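BIFUNCTIONAL PROTEIN Proline utilization A (PutA) (Corynebacterium freiburgense, PDB 5UX5) catalyses, as a bifunctional flavoenzyme, both oxidative steps of proline catabolism, with an FAD-dependent proline dehydrogenase and an NAD-dependent aldehyde dehydrogenase in one chain. Local coordinates at residues 208-211 with 212-216; 219-223 with 224-228; 982-985 with 986-990. All coordinates share one frame; numbering follows the deposited sequence.

Interaction 1 of 3, residues 208-211 with 212-216; sequences LLKE and RLRPL
R214 reaches back one helical turn to K210, the residue four places earlier, and its course can be followed atom by atom. Its CB lies 3.6 Å from K210 O. With CG anti to the carbonyl carbon (chi1 -75°), the chain starts down the helix, and R214 CG comes to 3.1 Å from K210 O, the same carbonyl that accepts from R214 N at 3.2 Å. CD and NE pass K210 O at longer range, NE also forming a salt bridge with E252, and CZ lies by K210 O and CB. At the tip, R214 NH1 meets E211 CA at 3.4 Å, while R214 NH2 lies 3.6 Å from K210 CB, the methylene that sits over one face of the guanidinium, toward its rim. R212 repeats this i to i+4 pattern: CD2 of L208 stands 4.1 Å above the plane of its guanidinium, over the centre, while NH1 bonds V193 O and NH2 pairs with D164. K210 NZ and R214 NH2 are 4.4 Å apart, both cationic. K210 is answered by E248 and E207, R214 by E252, so acids probably offset the repulsion, and both arginines combine apolar cover over a face with polar partners beyond the helix.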
ATOM      1  N   LEU A 208      11.454 -14.183 -18.216  1.00 38.11           N
ATOM      2  CA  LEU A 208      11.355 -12.946 -18.969  1.00 36.83           C
ATOM      3  C   LEU A 208      12.693 -12.229 -18.984  1.00 35.12           C
ATOM      4  O   LEU A 208      13.106 -11.703 -20.017  1.00 47.49           O
ATOM      5  CB  LEU A 208      10.259 -12.050 -18.378  1.00 38.23           C
ATOM      6  CG  LEU A 208       9.872 -10.825 -19.221  1.00 44.13           C
ATOM      7  CD1 LEU A 208       9.551 -11.242 -20.645  1.00 42.75           C
ATOM      8  CD2 LEU A 208       8.744 -10.003 -18.647  1.00 33.60           C
ATOM      9  N   LEU A 209      13.384 -12.198 -17.850  1.00 33.56           N
ATOM     10  CA  LEU A 209      14.672 -11.508 -17.779  1.00 41.55           C
ATOM     11  C   LEU A 209      15.724 -12.188 -18.652  1.00 46.91           C
ATOM     12  O   LEU A 209      16.509 -11.516 -19.336  1.00 47.07           O
ATOM     13  CB  LEU A 209      15.129 -11.426 -16.318  1.00 32.08           C
ATOM     14  CG  LEU A 209      14.336 -10.422 -15.458  1.00 31.04           C
ATOM     15  CD1 LEU A 209      14.340 -10.882 -14.031  1.00 30.23           C
ATOM     16  CD2 LEU A 209      14.875  -8.996 -15.574  1.00 30.69           C
ATOM     17  N   LYS A 210      15.744 -13.522 -18.648  1.00 37.96           N
ATOM     18  CA  LYS A 210      16.669 -14.246 -19.494  1.00 35.91           C
ATOM     19  C   LYS A 210      16.332 -14.038 -20.960  1.00 45.20           C
ATOM     20  O   LYS A 210      17.229 -13.838 -21.785  1.00 52.05           O
ATOM     21  CB  LYS A 210      16.653 -15.728 -19.129  1.00 39.84           C
ATOM     22  CG  LYS A 210      17.345 -16.026 -17.808  1.00 38.46           C
ATOM     23  CD  LYS A 210      17.474 -17.511 -17.585  1.00 38.10           C
ATOM     24  CE  LYS A 210      16.143 -18.215 -17.750  1.00 42.96           C
ATOM     25  NZ  LYS A 210      16.222 -19.669 -17.388  1.00 49.41           N
ATOM     26  N   GLU A 211      15.043 -14.097 -21.302  1.00 42.18           N
ATOM     27  CA  GLU A 211      14.627 -13.871 -22.679  1.00 45.39           C
ATOM     28  C   GLU A 211      15.050 -12.490 -23.165  1.00 44.39           C
ATOM     29  O   GLU A 211      15.434 -12.315 -24.330  1.00 53.28           O
ATOM     30  CB  GLU A 211      13.116 -14.054 -22.785  1.00 54.59           C
ATOM     31  CG  GLU A 211      12.531 -13.726 -24.128  1.00 65.39           C
ATOM     32  CD  GLU A 211      11.024 -13.695 -24.085  1.00 79.24           C
ATOM     33  OE1 GLU A 211      10.432 -14.426 -23.257  1.00 80.63           O
ATOM     34  OE2 GLU A 211      10.433 -12.924 -24.871  1.00 88.08           O
ATOM     35  N   ARG A 212      15.019 -11.502 -22.284  1.00 40.61           N
ATOM     36  CA  ARG A 212      15.351 -10.143 -22.689  1.00 44.27           C
ATOM     37  C   ARG A 212      16.840  -9.835 -22.629  1.00 48.15           C
ATOM     38  O   ARG A 212      17.311  -8.999 -23.411  1.00 52.23           O
ATOM     39  CB  ARG A 212      14.588  -9.138 -21.824  1.00 39.47           C
ATOM     40  CG  ARG A 212      13.117  -9.088 -22.141  1.00 36.29           C
ATOM     41  CD  ARG A 212      12.469  -8.038 -21.299  1.00 38.00           C
ATOM     42  NE  ARG A 212      11.077  -7.824 -21.649  1.00 37.24           N
ATOM     43  CZ  ARG A 212      10.275  -7.009 -20.975  1.00 38.87           C
ATOM     44  NH1 ARG A 212      10.754  -6.366 -19.927  1.00 44.55           N
ATOM     45  NH2 ARG A 212       9.008  -6.827 -21.348  1.00 35.66           N
ATOM     46  N   LEU A 213      17.595 -10.480 -21.727  1.00 40.84           N
ATOM     47  CA  LEU A 213      18.992 -10.114 -21.526  1.00 37.22           C
ATOM     48  C   LEU A 213      19.975 -10.896 -22.400  1.00 45.48           C
ATOM     49  O   LEU A 213      21.110 -10.437 -22.577  1.00 48.62           O
ATOM     50  CB  LEU A 213      19.378 -10.271 -20.055  1.00 34.86           C
ATOM     51  CG  LEU A 213      19.006  -9.096 -19.153  1.00 37.74           C
ATOM     52  CD1 LEU A 213      19.223  -9.494 -17.717  1.00 32.77           C
ATOM     53  CD2 LEU A 213      19.866  -7.905 -19.509  1.00 33.83           C
ATOM     54  N   ARG A 214      19.570 -12.035 -22.975  1.00 44.31           N
ATOM     55  CA  ARG A 214      20.485 -12.807 -23.818  1.00 42.43           C
ATOM     56  C   ARG A 214      21.077 -12.003 -24.977  1.00 42.65           C
ATOM     57  O   ARG A 214      22.292 -12.108 -25.198  1.00 43.79           O
ATOM     58  CB  ARG A 214      19.778 -14.069 -24.338  1.00 40.28           C
ATOM     59  CG  ARG A 214      19.596 -15.169 -23.313  1.00 39.85           C
ATOM     60  CD  ARG A 214      18.885 -16.366 -23.905  1.00 41.07           C
ATOM     61  NE  ARG A 214      18.461 -17.309 -22.882  1.00 43.59           N
ATOM     62  CZ  ARG A 214      17.189 -17.496 -22.541  1.00 50.60           C
ATOM     63  NH1 ARG A 214      16.238 -16.823 -23.170  1.00 49.16           N
ATOM     64  NH2 ARG A 214      16.861 -18.348 -21.575  1.00 50.81           N
ATOM     65  N   PRO A 215      20.332 -11.180 -25.718  1.00 47.04           N
ATOM     66  CA  PRO A 215      21.006 -10.350 -26.734  1.00 41.31           C
ATOM     67  C   PRO A 215      22.108  -9.495 -26.151  1.00 41.53           C
ATOM     68  O   PRO A 215      23.124  -9.275 -26.818  1.00 44.08           O
ATOM     69  CB  PRO A 215      19.879  -9.486 -27.320  1.00 41.68           C
ATOM     70  CG  PRO A 215      18.611 -10.072 -26.840  1.00 50.55           C
ATOM     71  CD  PRO A 215      18.862 -11.153 -25.851  1.00 50.16           C
ATOM     72  N   LEU A 216      21.936  -9.002 -24.919  1.00 41.59           N
ATOM     73  CA  LEU A 216      22.965  -8.165 -24.303  1.00 40.26           C
ATOM     74  C   LEU A 216      24.228  -8.962 -23.976  1.00 42.15           C
ATOM     75  O   LEU A 216      25.346  -8.465 -24.152  1.00 38.67           O
ATOM     76  CB  LEU A 216      22.429  -7.517 -23.033  1.00 39.20           C
ATOM     77  CG  LEU A 216      23.538  -6.769 -22.303  1.00 40.72           C
ATOM     78  CD1 LEU A 216      23.839  -5.468 -23.036  1.00 46.81           C
ATOM     79  CD2 LEU A 216      23.232  -6.547 -20.842  1.00 38.75           C
TER

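Interaction 2 of 3, residues 219-223 with 224-228; sequences LALQR and SPHPF
H226 and R223 meet through one hydrogen bond: H226 ND1 donates to R223 O at 2.7 Å, with an N-H...O angle of 160°. The acceptor lies close to the imidazole plane, hence at the ring edge, and the donor approaches nearly in line with the C=O bond. In the H226 side chain CG, anti to its own carbonyl carbon, turns the ring back toward the R223 carbonyl. On the ring itself L221 makes an off-centre CH-pi contact, its CD2 4.2 Å from the H226 ring centroid and 29° off the normal. A220 O also faces this group, 3.3 Å from H226 CA in a CA-H...O contact.

The next residue, P227, packs against two partners. Its CG touches A220 CB at 4.0 Å and stands 3.5 Å above the plane of the R223 guanidinium, displaced toward the rim on the NH1 side. A bend at chi3 turns the R223 chain under the proline, and its rotation is set from farther out, where NH1 bonds L178 O and NH2 bonds V183 O. L258 touches both L221 and H226, and L178 packs on P227. Within 224-228, the cis peptide between S224 and P225 probably helps the chain turn back.

The bond places a proton on ND1 of H226 and, with the L221 contact, probably helps hold the ring's orientation; the arginine in turn gives its N-H groups to carbonyls between the end of helix 164-178 and strand 185-189 while offering a face to proline, so the turn after helix 202-221 is held by both polar and apolar contacts.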
ATOM      1  N   LEU A 219      26.317  -9.817 -26.986  1.00 47.87           N
ATOM      2  CA  LEU A 219      27.171  -8.715 -27.414  1.00 49.82           C
ATOM      3  C   LEU A 219      28.513  -8.729 -26.705  1.00 48.90           C
ATOM      4  O   LEU A 219      29.530  -8.359 -27.306  1.00 50.07           O
ATOM      5  CB  LEU A 219      26.492  -7.374 -27.185  1.00 46.30           C
ATOM      6  CG  LEU A 219      25.315  -6.995 -28.077  1.00 50.97           C
ATOM      7  CD1 LEU A 219      24.987  -5.566 -27.754  1.00 54.37           C
ATOM      8  CD2 LEU A 219      25.612  -7.143 -29.559  1.00 44.02           C
ATOM      9  N   ALA A 220      28.547  -9.217 -25.461  1.00 40.58           N
ATOM     10  CA  ALA A 220      29.804  -9.361 -24.738  1.00 41.48           C
ATOM     11  C   ALA A 220      30.613 -10.568 -25.202  1.00 48.06           C
ATOM     12  O   ALA A 220      31.817 -10.618 -24.944  1.00 52.71           O
ATOM     13  CB  ALA A 220      29.543  -9.474 -23.236  1.00 38.88           C
ATOM     14  N   LEU A 221      29.975 -11.551 -25.848  1.00 44.49           N
ATOM     15  CA  LEU A 221      30.693 -12.672 -26.443  1.00 48.04           C
ATOM     16  C   LEU A 221      31.262 -12.348 -27.821  1.00 47.34           C
ATOM     17  O   LEU A 221      32.154 -13.064 -28.280  1.00 52.22           O
ATOM     18  CB  LEU A 221      29.780 -13.894 -26.580  1.00 48.82           C
ATOM     19  CG  LEU A 221      29.171 -14.620 -25.386  1.00 52.00           C
ATOM     20  CD1 LEU A 221      28.224 -15.712 -25.874  1.00 43.29           C
ATOM     21  CD2 LEU A 221      30.256 -15.210 -24.497  1.00 51.09           C
ATOM     22  N   GLN A 222      30.726 -11.340 -28.518  1.00 49.26           N
ATOM     23  CA  GLN A 222      31.206 -11.020 -29.861  1.00 57.74           C
ATOM     24  C   GLN A 222      32.496 -10.209 -29.846  1.00 59.21           C
ATOM     25  O   GLN A 222      33.110 -10.036 -30.903  1.00 67.17           O
ATOM     26  CB  GLN A 222      30.088 -10.317 -30.656  1.00 63.53           C
ATOM     27  CG  GLN A 222      30.436  -9.067 -31.487  1.00 69.73           C
ATOM     28  CD  GLN A 222      29.181  -8.262 -31.887  1.00 81.02           C
ATOM     29  OE1 GLN A 222      28.137  -8.835 -32.235  1.00 78.51           O
ATOM     30  NE2 GLN A 222      29.281  -6.932 -31.817  1.00 81.97           N
ATOM     31  N   ARG A 223      32.948  -9.746 -28.682  1.00 56.76           N
ATOM     32  CA  ARG A 223      34.218  -9.044 -28.579  1.00 58.12           C
ATOM     33  C   ARG A 223      35.206  -9.849 -27.753  1.00 50.36           C
ATOM     34  O   ARG A 223      34.827 -10.509 -26.784  1.00 44.46           O
ATOM     35  CB  ARG A 223      34.053  -7.653 -27.954  1.00 57.33           C
ATOM     36  CG  ARG A 223      33.245  -6.708 -28.781  1.00 48.21           C
ATOM     37  CD  ARG A 223      32.775  -5.552 -27.966  1.00 50.45           C
ATOM     38  NE  ARG A 223      33.846  -4.908 -27.208  1.00 49.61           N
ATOM     39  CZ  ARG A 223      33.609  -4.018 -26.249  1.00 44.48           C
ATOM     40  NH1 ARG A 223      32.361  -3.694 -25.960  1.00 44.73           N
ATOM     41  NH2 ARG A 223      34.596  -3.449 -25.580  1.00 42.59           N
ATOM     42  N   SER A 224      36.481  -9.765 -28.136  1.00 49.71           N
ATOM     43  CA  SER A 224      37.575 -10.340 -27.342  1.00 47.79           C
ATOM     44  C   SER A 224      38.736  -9.349 -27.131  1.00 46.65           C
ATOM     45  O   SER A 224      39.327  -8.836 -28.095  1.00 57.66           O
ATOM     46  CB  SER A 224      38.077 -11.639 -27.969  1.00 53.02           C
ATOM     47  OG  SER A 224      37.107 -12.669 -27.851  1.00 54.30           O
ATOM     48  N   PRO A 225      39.064  -9.082 -25.862  1.00 43.85           N
ATOM     49  CA  PRO A 225      38.370  -9.767 -24.759  1.00 52.44           C
ATOM     50  C   PRO A 225      36.911  -9.330 -24.504  1.00 52.93           C
ATOM     51  O   PRO A 225      36.481  -8.210 -24.817  1.00 47.56           O
ATOM     52  CB  PRO A 225      39.250  -9.450 -23.533  1.00 47.57           C
ATOM     53  CG  PRO A 225      40.022  -8.219 -23.898  1.00 45.62           C
ATOM     54  CD  PRO A 225      40.153  -8.203 -25.404  1.00 46.42           C
ATOM     55  N   HIS A 226      36.175 -10.290 -23.950  1.00 54.84           N
ATOM     56  CA  HIS A 226      34.787 -10.088 -23.582  1.00 47.10           C
ATOM     57  C   HIS A 226      34.667  -8.908 -22.631  1.00 45.37           C
ATOM     58  O   HIS A 226      35.343  -8.887 -21.593  1.00 39.18           O
ATOM     59  CB  HIS A 226      34.230 -11.330 -22.887  1.00 49.18           C
ATOM     60  CG  HIS A 226      34.161 -12.556 -23.742  1.00 47.52           C
ATOM     61  ND1 HIS A 226      34.158 -12.510 -25.121  1.00 57.52           N
ATOM     62  CD2 HIS A 226      34.053 -13.865 -23.408  1.00 50.34           C
ATOM     63  CE1 HIS A 226      34.070 -13.738 -25.601  1.00 58.38           C
ATOM     64  NE2 HIS A 226      34.005 -14.579 -24.582  1.00 62.85           N
ATOM     65  N   PRO A 227      33.817  -7.931 -22.927  1.00 40.11           N
ATOM     66  CA  PRO A 227      33.481  -6.916 -21.924  1.00 38.50           C
ATOM     67  C   PRO A 227      32.608  -7.518 -20.825  1.00 40.22           C
ATOM     68  O   PRO A 227      32.067  -8.616 -20.953  1.00 46.23           O
ATOM     69  CB  PRO A 227      32.743  -5.853 -22.734  1.00 38.81           C
ATOM     70  CG  PRO A 227      32.243  -6.584 -23.974  1.00 39.73           C
ATOM     71  CD  PRO A 227      33.188  -7.691 -24.238  1.00 40.34           C
ATOM     72  N   PHE A 228      32.440  -6.746 -19.749  1.00 41.12           N
ATOM     73  CA  PHE A 228      31.887  -7.196 -18.470  1.00 35.62           C
ATOM     74  C   PHE A 228      30.496  -6.615 -18.222  1.00 39.52           C
ATOM     75  O   PHE A 228      30.299  -5.393 -18.304  1.00 39.67           O
ATOM     76  CB  PHE A 228      32.824  -6.771 -17.339  1.00 35.21           C
ATOM     77  CG  PHE A 228      32.510  -7.375 -16.013  1.00 34.42           C
ATOM     78  CD1 PHE A 228      33.030  -8.606 -15.650  1.00 34.64           C
ATOM     79  CD2 PHE A 228      31.716  -6.682 -15.099  1.00 41.92           C
ATOM     80  CE1 PHE A 228      32.746  -9.150 -14.420  1.00 38.54           C
ATOM     81  CE2 PHE A 228      31.418  -7.219 -13.861  1.00 32.91           C
ATOM     82  CZ  PHE A 228      31.944  -8.449 -13.515  1.00 36.97           C
TER

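Interaction 3 of 3, residues 982-985 with 986-990; sequences DDEE and QFNRL
An N-cap opens helix 984-997, the helix of a beta-alpha-beta unit that runs from strand 965-980 to strand 1000-1003. D983 is the capping residue, and its OD1 accepts from Q986 N at 3.0 Å along an almost perfectly straight line, the N-H...O angle being 179°. The amide meets OD1 from above the carboxylate plane. Placing CG anti to the backbone N (chi1 -176°) lets the D983 carboxylate fold back over the first turn. The main chain of the same residue adds a second hold, since F987 N donates to D983 O at 2.8 Å.

Beside the capping bond, the Q986 amide stacks on the D983 carboxylate with the two planes 19° apart; Q986 CD is 3.7 Å from D983 CG. Although D983 OD2 and Q986 NE2 are 3.4 Å apart, the angle is too poor for a hydrogen bond, and it is OE1 that is engaged, accepting from G1020 N. Two residues further along, R989 N donates to E985 O at 3.0 Å, while the R989 guanidinium extends to D945 in a salt bridge and to L1045 O. F987 turns toward strand 965-980, touching V979, with K1003 in a cation-pi contact. A carboxylate at the N-terminal end of the helix probably also interacts favourably with the helix dipole; the geometry is that of a classic Asp N-cap at the start of a crossover helix.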
ATOM      1  N   ASP A 982     -41.591  19.666  17.099  1.00 45.14           N
ATOM      2  CA  ASP A 982     -41.632  20.918  17.856  1.00 54.35           C
ATOM      3  C   ASP A 982     -41.404  20.629  19.328  1.00 46.67           C
ATOM      4  O   ASP A 982     -42.195  19.921  19.962  1.00 48.57           O
ATOM      5  CB  ASP A 982     -42.946  21.677  17.640  1.00 61.14           C
ATOM      6  CG  ASP A 982     -43.092  22.192  16.201  1.00 74.43           C
ATOM      7  OD1 ASP A 982     -42.118  22.755  15.629  1.00 68.81           O
ATOM      8  OD2 ASP A 982     -44.188  22.010  15.630  1.00 85.54           O
ATOM      9  N   ASP A 983     -40.308  21.166  19.854  1.00 39.14           N
ATOM     10  CA  ASP A 983     -39.965  21.059  21.261  1.00 35.24           C
ATOM     11  C   ASP A 983     -38.859  22.055  21.542  1.00 43.21           C
ATOM     12  O   ASP A 983     -37.710  21.827  21.153  1.00 51.61           O
ATOM     13  CB  ASP A 983     -39.543  19.642  21.615  1.00 40.91           C
ATOM     14  CG  ASP A 983     -39.283  19.473  23.089  1.00 47.11           C
ATOM     15  OD1 ASP A 983     -38.447  20.213  23.652  1.00 51.20           O
ATOM     16  OD2 ASP A 983     -39.924  18.602  23.693  1.00 52.83           O
ATOM     17  N   GLU A 984     -39.198  23.167  22.202  1.00 47.40           N
ATOM     18  CA  GLU A 984     -38.245  24.266  22.310  1.00 46.16           C
ATOM     19  C   GLU A 984     -36.982  23.849  23.056  1.00 46.37           C
ATOM     20  O   GLU A 984     -35.864  24.185  22.643  1.00 40.84           O
ATOM     21  CB  GLU A 984     -38.889  25.465  22.987  1.00 41.22           C
ATOM     22  CG  GLU A 984     -38.157  26.758  22.692  1.00 54.34           C
ATOM     23  CD  GLU A 984     -38.395  27.834  23.754  1.00 62.19           C
ATOM     24  OE1 GLU A 984     -39.459  27.796  24.436  1.00 52.96           O
ATOM     25  OE2 GLU A 984     -37.499  28.710  23.902  1.00 62.61           O
ATOM     26  N   GLU A 985     -37.133  23.091  24.138  1.00 43.92           N
ATOM     27  CA  GLU A 985     -35.953  22.744  24.912  1.00 39.64           C
ATOM     28  C   GLU A 985     -35.000  21.895  24.081  1.00 35.33           C
ATOM     29  O   GLU A 985     -33.807  22.193  24.009  1.00 38.90           O
ATOM     30  CB  GLU A 985     -36.345  22.043  26.210  1.00 33.03           C
ATOM     31  CG  GLU A 985     -35.162  21.406  26.869  1.00 41.15           C
ATOM     32  CD  GLU A 985     -35.398  21.013  28.316  1.00 52.99           C
ATOM     33  OE1 GLU A 985     -36.352  20.257  28.609  1.00 54.75           O
ATOM     34  OE2 GLU A 985     -34.598  21.460  29.159  1.00 56.52           O
ATOM     35  N   GLN A 986     -35.514  20.846  23.421  1.00 30.25           N
ATOM     36  CA  GLN A 986     -34.650  19.996  22.599  1.00 34.25           C
ATOM     37  C   GLN A 986     -34.091  20.773  21.415  1.00 39.72           C
ATOM     38  O   GLN A 986     -32.915  20.622  21.066  1.00 42.12           O
ATOM     39  CB  GLN A 986     -35.403  18.754  22.117  1.00 28.68           C
ATOM     40  CG  GLN A 986     -35.860  17.843  23.243  1.00 29.42           C
ATOM     41  CD  GLN A 986     -36.826  16.752  22.794  1.00 39.32           C
ATOM     42  OE1 GLN A 986     -36.925  16.438  21.612  1.00 47.53           O
ATOM     43  NE2 GLN A 986     -37.547  16.175  23.745  1.00 33.00           N
ATOM     44  N   PHE A 987     -34.908  21.631  20.797  1.00 40.99           N
ATOM     45  CA  PHE A 987     -34.368  22.489  19.754  1.00 40.40           C
ATOM     46  C   PHE A 987     -33.223  23.368  20.261  1.00 46.09           C
ATOM     47  O   PHE A 987     -32.310  23.690  19.500  1.00 45.09           O
ATOM     48  CB  PHE A 987     -35.462  23.349  19.136  1.00 32.15           C
ATOM     49  CG  PHE A 987     -35.086  23.892  17.795  1.00 32.63           C
ATOM     50  CD1 PHE A 987     -35.224  23.107  16.653  1.00 42.86           C
ATOM     51  CD2 PHE A 987     -34.546  25.160  17.667  1.00 33.64           C
ATOM     52  CE1 PHE A 987     -34.852  23.586  15.398  1.00 41.01           C
ATOM     53  CE2 PHE A 987     -34.168  25.654  16.407  1.00 38.30           C
ATOM     54  CZ  PHE A 987     -34.322  24.861  15.274  1.00 38.36           C
ATOM     55  N   ASN A 988     -33.281  23.824  21.515  1.00 51.67           N
ATOM     56  CA  ASN A 988     -32.167  24.593  22.069  1.00 52.14           C
ATOM     57  C   ASN A 988     -30.941  23.708  22.279  1.00 45.19           C
ATOM     58  O   ASN A 988     -29.799  24.143  22.067  1.00 41.60           O
ATOM     59  CB  ASN A 988     -32.583  25.263  23.378  1.00 55.61           C
ATOM     60  CG  ASN A 988     -33.504  26.460  23.162  1.00 56.87           C
ATOM     61  OD1 ASN A 988     -33.608  26.998  22.059  1.00 51.45           O
ATOM     62  ND2 ASN A 988     -34.170  26.883  24.230  1.00 66.17           N
ATOM     63  N   ARG A 989     -31.160  22.459  22.691  1.00 33.80           N
ATOM     64  CA  ARG A 989     -30.041  21.536  22.793  1.00 39.57           C
ATOM     65  C   ARG A 989     -29.341  21.386  21.449  1.00 38.83           C
ATOM     66  O   ARG A 989     -28.119  21.225  21.406  1.00 38.77           O
ATOM     67  CB  ARG A 989     -30.510  20.169  23.297  1.00 36.14           C
ATOM     68  CG  ARG A 989     -29.365  19.309  23.767  1.00 30.37           C
ATOM     69  CD  ARG A 989     -28.691  18.510  22.626  1.00 27.09           C
ATOM     70  NE  ARG A 989     -27.517  17.803  23.120  1.00 26.55           N
ATOM     71  CZ  ARG A 989     -26.301  18.329  23.152  1.00 26.74           C
ATOM     72  NH1 ARG A 989     -26.079  19.546  22.699  1.00 27.46           N
ATOM     73  NH2 ARG A 989     -25.309  17.638  23.649  1.00 28.89           N
ATOM     74  N   LEU A 990     -30.109  21.370  20.347  1.00 36.09           N
ATOM     75  CA  LEU A 990     -29.504  21.339  19.019  1.00 32.88           C
ATOM     76  C   LEU A 990     -28.853  22.673  18.646  1.00 35.78           C
ATOM     77  O   LEU A 990     -27.892  22.693  17.874  1.00 45.57           O
ATOM     78  CB  LEU A 990     -30.540  20.928  17.962  1.00 31.99           C
ATOM     79  CG  LEU A 990     -31.240  19.551  18.011  1.00 28.09           C
ATOM     80  CD1 LEU A 990     -31.974  19.289  16.749  1.00 28.21           C
ATOM     81  CD2 LEU A 990     -30.295  18.422  18.282  1.00 27.08           C
TER

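From the N terminus, the chain enters interaction 1 in the middle of helix 202-221, where successive turns are joined and side chains reach helices 164-178 and 239-251. Interaction 2 follows in series, its centre about 16 Å from that of interaction 1; it closes the short loop between the end of the same helix and strand 228-232, in the barrel of the proline dehydrogenase region. Interaction 3 comes hundreds of residues later, on the opposite side of the chain's centre, with its nearest atoms about 61 Å from interaction 1 and 72 Å from interaction 2. It closes one helical turn between strands 965-980 and 1000-1003. None of the three nests or crosses another.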